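PDB 4RFA: Lmo0740 protein from Listeria monocytogenes, which is probably a Crp/Fnr-type transcription activator that joins a cyclic nucleotide-binding-like beta-roll domain to a winged-helix DNA-binding domain and pairs with a second subunit. Local coordinates for residues I74-L77 with P78-L82; E10-D13 with T14-Y18; I175-P178 with N179-Q183. All coordinates share one frame; numbering follows the deposited sequence.

Interaction 1. Residues I74-L77 with P78-L82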
loop_
_atom_site.group_PDB
_atom_site.type_symbol
_atom_site.label_atom_id
_atom_site.label_comp_id
_atom_site.label_asym_id
_atom_site.label_seq_id
_atom_site.Cartn_x
_atom_site.Cartn_y
_atom_site.Cartn_z
ATOM N N ILE A 74 -0.255 -4.820 -9.270
ATOM C CA ILE A 74 -1.502 -5.087 -8.554
ATOM C C ILE A 74 -2.658 -4.924 -9.509
ATOM O O ILE A 74 -2.510 -4.210 -10.484
ATOM C CB ILE A 74 -1.623 -4.106 -7.314
ATOM C CG1 ILE A 74 -2.790 -4.463 -6.401
ATOM C CG2 ILE A 74 -1.687 -2.681 -7.774
ATOM C CD1 ILE A 74 -2.716 -3.757 -5.031
ATOM N N PHE A 75 -3.795 -5.562 -9.222
ATOM C CA PHE A 75 -4.990 -5.348 -9.986
ATOM C C PHE A 75 -5.873 -4.254 -9.399
ATOM O O PHE A 75 -5.853 -4.036 -8.230
ATOM C CB PHE A 75 -5.759 -6.652 -10.103
ATOM C CG PHE A 75 -5.050 -7.658 -10.947
ATOM C CD1 PHE A 75 -5.107 -7.570 -12.338
ATOM C CD2 PHE A 75 -4.239 -8.612 -10.377
ATOM C CE1 PHE A 75 -4.400 -8.453 -13.145
ATOM C CE2 PHE A 75 -3.506 -9.506 -11.179
ATOM C CZ PHE A 75 -3.578 -9.419 -12.568
ATOM N N VAL A 76 -6.704 -3.644 -10.244
ATOM C CA VAL A 76 -7.699 -2.657 -9.867
ATOM C C VAL A 76 -9.038 -3.351 -10.031
ATOM O O VAL A 76 -9.348 -3.838 -11.115
ATOM C CB VAL A 76 -7.651 -1.530 -10.905
ATOM C CG1 VAL A 76 -8.830 -0.558 -10.767
ATOM C CG2 VAL A 76 -6.301 -0.866 -10.826
ATOM N N LEU A 77 -9.818 -3.374 -8.965
ATOM C CA LEU A 77 -11.086 -4.075 -8.882
ATOM C C LEU A 77 -12.267 -3.107 -8.855
ATOM O O LEU A 77 -12.099 -1.934 -8.520
ATOM C CB LEU A 77 -11.128 -4.901 -7.580
ATOM C CG LEU A 77 -9.806 -5.549 -7.221
ATOM C CD1 LEU A 77 -9.860 -6.273 -5.879
ATOM C CD2 LEU A 77 -9.369 -6.529 -8.302
ATOM N N PRO A 78 -13.466 -3.603 -9.218
ATOM C CA PRO A 78 -14.691 -2.867 -8.991
ATOM C C PRO A 78 -14.761 -2.384 -7.551
ATOM O O PRO A 78 -14.416 -3.141 -6.641
ATOM C CB PRO A 78 -15.802 -3.910 -9.303
ATOM C CG PRO A 78 -15.174 -4.886 -10.232
ATOM C CD PRO A 78 -13.740 -4.971 -9.695
ATOM N N TYR A 79 -15.122 -1.119 -7.368
ATOM C CA TYR A 79 -15.252 -0.431 -6.065
ATOM C C TYR A 79 -13.962 0.083 -5.452
ATOM O O TYR A 79 -13.994 0.668 -4.364
ATOM C CB TYR A 79 -16.047 -1.273 -5.059
ATOM C CG TYR A 79 -17.290 -1.836 -5.693
ATOM C CD1 TYR A 79 -18.247 -0.980 -6.222
ATOM C CD2 TYR A 79 -17.485 -3.207 -5.823
ATOM C CE1 TYR A 79 -19.383 -1.459 -6.843
ATOM C CE2 TYR A 79 -18.623 -3.702 -6.443
ATOM C CZ TYR A 79 -19.569 -2.819 -6.950
ATOM O OH TYR A 79 -20.710 -3.273 -7.575
ATOM N N ASN A 80 -12.837 -0.087 -6.142
ATOM C CA ASN A 80 -11.608 0.619 -5.780
ATOM C C ASN A 80 -11.636 2.101 -6.075
ATOM O O ASN A 80 -12.260 2.565 -7.055
ATOM C CB ASN A 80 -10.377 0.040 -6.520
ATOM C CG ASN A 80 -10.003 -1.360 -6.067
ATOM O OD1 ASN A 80 -9.201 -2.025 -6.695
ATOM N ND2 ASN A 80 -10.600 -1.820 -4.999
ATOM N N VAL A 81 -11.006 2.871 -5.194
ATOM C CA VAL A 81 -10.760 4.292 -5.452
ATOM C C VAL A 81 -9.424 4.392 -6.178
ATOM O O VAL A 81 -8.571 3.600 -5.883
ATOM C CB VAL A 81 -10.677 5.111 -4.150
ATOM C CG1 VAL A 81 -10.873 6.571 -4.442
ATOM C CG2 VAL A 81 -11.749 4.681 -3.188
ATOM N N LEU A 82 -9.261 5.321 -7.126
ATOM C CA LEU A 82 -8.019 5.462 -7.907
ATOM C C LEU A 82 -7.661 6.925 -7.970
ATOM O O LEU A 82 -8.501 7.846 -7.753
ATOM C CB LEU A 82 -8.141 4.982 -9.360
ATOM C CG LEU A 82 -7.810 3.600 -9.882
ATOM C CD1 LEU A 82 -8.104 3.464 -11.352
ATOM C CD2 LEU A 82 -6.364 3.202 -9.669
#

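Interaction 2. Residues E10-D13 with T14-Y18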
loop_
_atom_site.group_PDB
_atom_site.type_symbol
_atom_site.label_atom_id
_atom_site.label_comp_id
_atom_site.label_asym_id
_atom_site.label_seq_id
_atom_site.Cartn_x
_atom_site.Cartn_y
_atom_site.Cartn_z
ATOM N N GLU A 10 -23.483 -2.405 -3.831
ATOM C CA GLU A 10 -24.615 -1.913 -2.986
ATOM C C GLU A 10 -24.305 -0.570 -2.333
ATOM O O GLU A 10 -25.185 0.287 -2.185
ATOM C CB GLU A 10 -24.947 -2.925 -1.883
ATOM C CG GLU A 10 -25.175 -4.342 -2.387
ATOM C CD GLU A 10 -25.858 -5.246 -1.373
ATOM O OE1 GLU A 10 -26.573 -4.744 -0.479
ATOM O OE2 GLU A 10 -25.697 -6.477 -1.479
ATOM N N LYS A 11 -23.039 -0.386 -1.973
ATOM C CA LYS A 11 -22.629 0.684 -1.064
ATOM C C LYS A 11 -22.166 1.909 -1.880
ATOM O O LYS A 11 -22.577 3.036 -1.599
ATOM C CB LYS A 11 -21.572 0.184 -0.053
ATOM C CG LYS A 11 -22.061 -0.856 0.971
ATOM C CD LYS A 11 -20.976 -1.329 1.924
ATOM C CE LYS A 11 -21.533 -2.333 2.919
ATOM N NZ LYS A 11 -20.476 -2.825 3.844
ATOM N N LEU A 12 -21.350 1.677 -2.906
ATOM C CA LEU A 12 -21.035 2.712 -3.909
ATOM C C LEU A 12 -22.301 3.160 -4.668
ATOM O O LEU A 12 -22.363 4.292 -5.153
ATOM C CB LEU A 12 -19.933 2.225 -4.888
ATOM C CG LEU A 12 -19.421 3.126 -6.046
ATOM C CD1 LEU A 12 -19.095 4.560 -5.653
ATOM C CD2 LEU A 12 -18.203 2.519 -6.723
ATOM N N ASP A 13 -23.308 2.289 -4.747
ATOM C CA ASP A 13 -24.599 2.664 -5.315
ATOM C C ASP A 13 -25.312 3.698 -4.467
ATOM O O ASP A 13 -25.878 4.651 -4.987
ATOM C CB ASP A 13 -25.500 1.440 -5.461
ATOM C CG ASP A 13 -25.163 0.617 -6.674
ATOM O OD1 ASP A 13 -24.119 -0.083 -6.655
ATOM O OD2 ASP A 13 -25.952 0.673 -7.642
ATOM N N THR A 14 -25.318 3.497 -3.158
ATOM C CA THR A 14 -25.935 4.460 -2.257
ATOM C C THR A 14 -25.194 5.788 -2.351
ATOM O O THR A 14 -25.812 6.855 -2.380
ATOM C CB THR A 14 -25.902 3.947 -0.814
ATOM O OG1 THR A 14 -26.142 2.526 -0.808
ATOM C CG2 THR A 14 -26.943 4.659 0.047
ATOM N N VAL A 15 -23.863 5.718 -2.420
ATOM C CA VAL A 15 -23.019 6.912 -2.560
ATOM C C VAL A 15 -23.319 7.681 -3.854
ATOM O O VAL A 15 -23.511 8.892 -3.820
ATOM C CB VAL A 15 -21.521 6.567 -2.567
ATOM C CG1 VAL A 15 -20.709 7.810 -2.920
ATOM C CG2 VAL A 15 -21.076 5.979 -1.213
ATOM N N LEU A 16 -23.323 6.976 -4.981
ATOM C CA LEU A 16 -23.643 7.586 -6.274
ATOM C C LEU A 16 -25.002 8.254 -6.257
ATOM O O LEU A 16 -25.158 9.387 -6.723
ATOM C CB LEU A 16 -23.615 6.539 -7.377
ATOM C CG LEU A 16 -22.209 6.029 -7.680
ATOM C CD1 LEU A 16 -22.309 4.796 -8.562
ATOM C CD2 LEU A 16 -21.336 7.111 -8.303
ATOM N N GLY A 17 -25.974 7.543 -5.696
ATOM C CA GLY A 17 -27.291 8.103 -5.426
ATOM C C GLY A 17 -27.257 9.315 -4.498
ATOM O O GLY A 17 -28.011 10.251 -4.686
ATOM N N TYR A 18 -26.399 9.301 -3.487
ATOM C CA TYR A 18 -26.232 10.476 -2.636
ATOM C C TYR A 18 -25.703 11.653 -3.458
ATOM O O TYR A 18 -26.188 12.804 -3.316
ATOM C CB TYR A 18 -25.305 10.195 -1.453
ATOM C CG TYR A 18 -26.030 9.933 -0.154
ATOM C CD1 TYR A 18 -26.793 10.937 0.446
ATOM C CD2 TYR A 18 -25.937 8.698 0.498
ATOM C CE1 TYR A 18 -27.451 10.724 1.651
ATOM C CE2 TYR A 18 -26.595 8.476 1.705
ATOM C CZ TYR A 18 -27.351 9.495 2.274
ATOM O OH TYR A 18 -28.012 9.303 3.466
#

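Interaction 3. Residues I175-P178 with N179-Q183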
loop_
_atom_site.group_PDB
_atom_site.type_symbol
_atom_site.label_atom_id
_atom_site.label_comp_id
_atom_site.label_asym_id
_atom_site.label_seq_id
_atom_site.Cartn_x
_atom_site.Cartn_y
_atom_site.Cartn_z
ATOM N N ILE A 175 -13.132 -22.472 -6.277
ATOM C CA ILE A 175 -13.188 -21.034 -6.481
ATOM C C ILE A 175 -12.579 -20.750 -7.833
ATOM O O ILE A 175 -11.465 -21.181 -8.107
ATOM C CB ILE A 175 -12.449 -20.289 -5.369
ATOM C CG1 ILE A 175 -13.287 -20.360 -4.094
ATOM C CG2 ILE A 175 -12.203 -18.835 -5.752
ATOM C CD1 ILE A 175 -12.525 -19.982 -2.843
ATOM N N VAL A 176 -13.323 -20.040 -8.682
ATOM C CA VAL A 176 -12.959 -19.870 -10.085
ATOM C C VAL A 176 -12.535 -18.433 -10.334
ATOM O O VAL A 176 -13.179 -17.508 -9.853
ATOM C CB VAL A 176 -14.132 -20.200 -11.020
ATOM C CG1 VAL A 176 -13.685 -20.137 -12.476
ATOM C CG2 VAL A 176 -14.694 -21.584 -10.686
ATOM N N LEU A 177 -11.465 -18.260 -11.099
ATOM C CA LEU A 177 -10.924 -16.927 -11.345
ATOM C C LEU A 177 -11.421 -16.421 -12.713
ATOM O O LEU A 177 -11.640 -17.202 -13.612
ATOM C CB LEU A 177 -9.394 -16.935 -11.325
ATOM C CG LEU A 177 -8.671 -17.339 -10.038
ATOM C CD1 LEU A 177 -7.187 -17.135 -10.219
ATOM C CD2 LEU A 177 -9.163 -16.596 -8.802
ATOM N N PRO A 178 -11.502 -15.098 -12.883
ATOM C CA PRO A 178 -11.866 -14.549 -14.190
ATOM C C PRO A 178 -11.002 -15.020 -15.343
ATOM O O PRO A 178 -9.809 -15.294 -15.201
ATOM C CB PRO A 178 -11.642 -13.045 -14.017
ATOM C CG PRO A 178 -11.716 -12.813 -12.571
ATOM C CD PRO A 178 -11.112 -14.029 -11.939
ATOM N N ASN A 179 -11.627 -14.979 -16.499
ATOM C CA ASN A 179 -11.089 -15.442 -17.741
ATOM C C ASN A 179 -9.818 -14.733 -18.144
ATOM O O ASN A 179 -8.941 -15.341 -18.747
ATOM C CB ASN A 179 -12.130 -15.195 -18.818
ATOM C CG ASN A 179 -11.925 -16.070 -20.020
ATOM O OD1 ASN A 179 -11.671 -15.582 -21.121
ATOM N ND2 ASN A 179 -12.029 -17.372 -19.820
ATOM N N PHE A 180 -9.721 -13.443 -17.830
ATOM C CA PHE A 180 -8.544 -12.671 -18.205
ATOM C C PHE A 180 -7.249 -13.084 -17.449
ATOM O O PHE A 180 -6.156 -12.757 -17.881
ATOM C CB PHE A 180 -8.819 -11.154 -18.105
ATOM C CG PHE A 180 -8.933 -10.647 -16.692
ATOM C CD1 PHE A 180 -7.799 -10.353 -15.959
ATOM C CD2 PHE A 180 -10.185 -10.453 -16.114
ATOM C CE1 PHE A 180 -7.894 -9.863 -14.664
ATOM C CE2 PHE A 180 -10.297 -9.988 -14.823
ATOM C CZ PHE A 180 -9.146 -9.704 -14.083
ATOM N N ILE A 181 -7.369 -13.787 -16.337
ATOM C CA ILE A 181 -6.219 -14.396 -15.679
ATOM C C ILE A 181 -5.828 -15.702 -16.399
ATOM O O ILE A 181 -6.381 -16.802 -16.117
ATOM C CB ILE A 181 -6.463 -14.710 -14.203
ATOM C CG1 ILE A 181 -7.021 -13.501 -13.423
ATOM C CG2 ILE A 181 -5.147 -15.201 -13.561
ATOM C CD1 ILE A 181 -6.089 -12.354 -13.246
ATOM N N ASN A 182 -4.923 -15.553 -17.362
ATOM C CA ASN A 182 -4.316 -16.667 -18.070
ATOM C C ASN A 182 -2.887 -16.808 -17.647
ATOM O O ASN A 182 -2.359 -16.082 -16.749
ATOM C CB ASN A 182 -4.393 -16.493 -19.600
ATOM C CG ASN A 182 -3.820 -15.166 -20.086
ATOM O OD1 ASN A 182 -3.034 -14.524 -19.418
ATOM N ND2 ASN A 182 -4.196 -14.781 -21.273
ATOM N N GLN A 183 -2.234 -17.748 -18.286
ATOM C CA GLN A 183 -0.837 -18.032 -18.014
ATOM C C GLN A 183 0.107 -16.845 -18.090
ATOM O O GLN A 183 1.006 -16.677 -17.244
ATOM C CB GLN A 183 -0.352 -19.149 -18.937
ATOM C CG GLN A 183 0.870 -19.863 -18.405
ATOM C CD GLN A 183 1.131 -21.144 -19.145
ATOM O OE1 GLN A 183 0.447 -22.168 -18.951
ATOM N NE2 GLN A 183 2.107 -21.092 -20.016
HETATM O O HOH W 1 -8.225 -17.698 -14.698
#

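Interaction 1. Residues I74-L77 with P78-L82
Leu77 and Asn80 hold the two ends of a type II beta turn together with two hydrogen bonds, and only one of them is the usual one. Asn80 N donates to Leu77 O at 3.1 Å, the bond that closes such a turn. The return bond uses the side chain: Leu77 N donates to Asn80 OD1 at 2.7 Å and is nearly straight, with 172° at the hydrogen. The donor stands 55° above the plane of the carboxamide and not on a lone pair, which means that this straight N-H meets the oxygen from over the amide face. A first torsion of -69° makes this possible, since it sets CG of Asn80 anti to its carbonyl carbon and folds the amide back over Leu77. The isobutyl group of Leu77 lies across it, with CG 3.6 Å from Asn80 OD1. At the Leu77-Pro78 peptide itself the packing is close, with Leu77 CB 3.4 Å from Pro78 CD. Proline suits the second position of this turn, because its ring restricts phi, while Tyr79 takes the positive phi of the third position that glycine often fills. Just outside the turn, Val76 before it and Leu82 after it meet tip to tip, CG1 to CD1, at 4.1 Å. The turn thus carries the chain from strand 72-76, at the edge of one beta-roll sheet, to strand 81-82, at the edge of the other. Leu82 is hydrogen-bonded through its backbone to Phe51 of strand 49-55, and Val76 likewise to Ala58, while the Val76 side chain rests on Ile53. Helix 126-143 lies alongside, its Arg138 bonding to Phe75 O and weakly to Asn80 OD1, and Leu77 also touches Glu164 and Met165 of helix 150-165.

Interaction 2. Residues E10-D13 with T14-Y18
Leu12 and Leu16, one helical turn apart, lean across one another at an angle on the same side of helix 11-20. The nearest carbons are Leu12 CD1 and Leu16 CG, 4.0 Å apart, so a methyl of the first leucine rests against the branch point of the second. The torsions differ: Leu12 carries CG anti to its backbone N (chi1 180°), whereas Leu16 places CG anti to its carbonyl carbon (chi1 -70°), which brings that branch back over the preceding turn. There CG of Leu16 lies 3.1 Å from Leu12 O, the same carbonyl that accepts the backbone N-H of Leu16. Val15 does something similar one residue earlier, its CG2 standing 3.3 Å from Lys11 O. All of this belongs to the opening of the N-terminal alpha-helix, where i to i+4 bonds link Lys11 to Val15, Leu12 to Leu16 and Asp13 to Gly17. The hydrophobic flank of the helix faces the beta-roll: Leu12 reaches Phe52 and Val54 of strand 49-55, and both Leu12 and Val15 touch Phe127 of helix 126-143. The solvent-exposed part of the turn relies on polar contacts instead. Thr14 OG1 donates to Glu10 O at 2.8 Å, approaching in the carbonyl plane, while the backbone N of Thr14 gives the same oxygen a longer, weak bond of 3.4 Å, and Glu10 O thus takes two donors from one residue.

Interaction 3. Residues I175-P178 with N179-Q183
The backbone turns sharply from Pro178 to Ile181 in a type I beta turn, closed by a bond of 3.1 Å from Ile181 N to Pro178 O whose donor stands 47° above the carbonyl plane. This bend lies between strand 174-176 and helix 183-189 in what is probably a winged-helix DNA-binding domain of the Crp/Fnr kind, where helices 183-189 and 194-206 would form the helix-turn-helix. Pro178 opens the turn, and its ring serves as a packing surface. Phe180 lies beside that ring, the two side chains pointing the same way, and the aromatic ring meets Pro178 CB obliquely through CE2, at 3.4 Å. A first torsion of 72° puts CG of Phe180 between its own backbone N and carbonyl carbon, a crowded position that turns the ring back toward the proline. Ile181 is the buried member of the turn; its CG1 stands 4.4 Å from Pro178 CD, and its CG2 is the same distance from Leu177 CD1, both loose apolar contacts. On one flank Leu177 rests on Leu158, and Pro178 and Phe180 on Met165, all of helix 150-165. Phe180 also meets the ring of Tyr57, and both Phe180 and Ile181 touch Phe75 of the beta-roll, so the turn lies at the seam between the two domains. Just beyond it Asn182 is the N-cap of helix 183-189, its OD1 accepting the N-H of Val185. A water bridges Pro178 O and Ile181 O, donating to Pro178 O at 2.9 Å; its second approach, 2.5 Å to Ile181 O, is short enough to leave its exact position in doubt.

How the interactions relate
Interactions 1 and 3 are both turns that leave a strand and mix buried with exposed residues, whereas interaction 2 is a helical turn near the surface, about 20 Å from the centre of the chain. The chemistry follows: an asparagine amide reinforces the turn in interaction 1, a water bridges that in interaction 3, and a threonine hydroxyl binds a carbonyl one turn back in interaction 2. Interaction 1 links the others. Tyr79 CD1 meets Leu12 CD2 at 3.5 Å, and Phe75 CZ reaches Ile181 CD1 at 3.9 Å, joining the roll to the probable winged-helix domain. Interactions 2 and 3 stay about 17 Å apart at their nearest atoms.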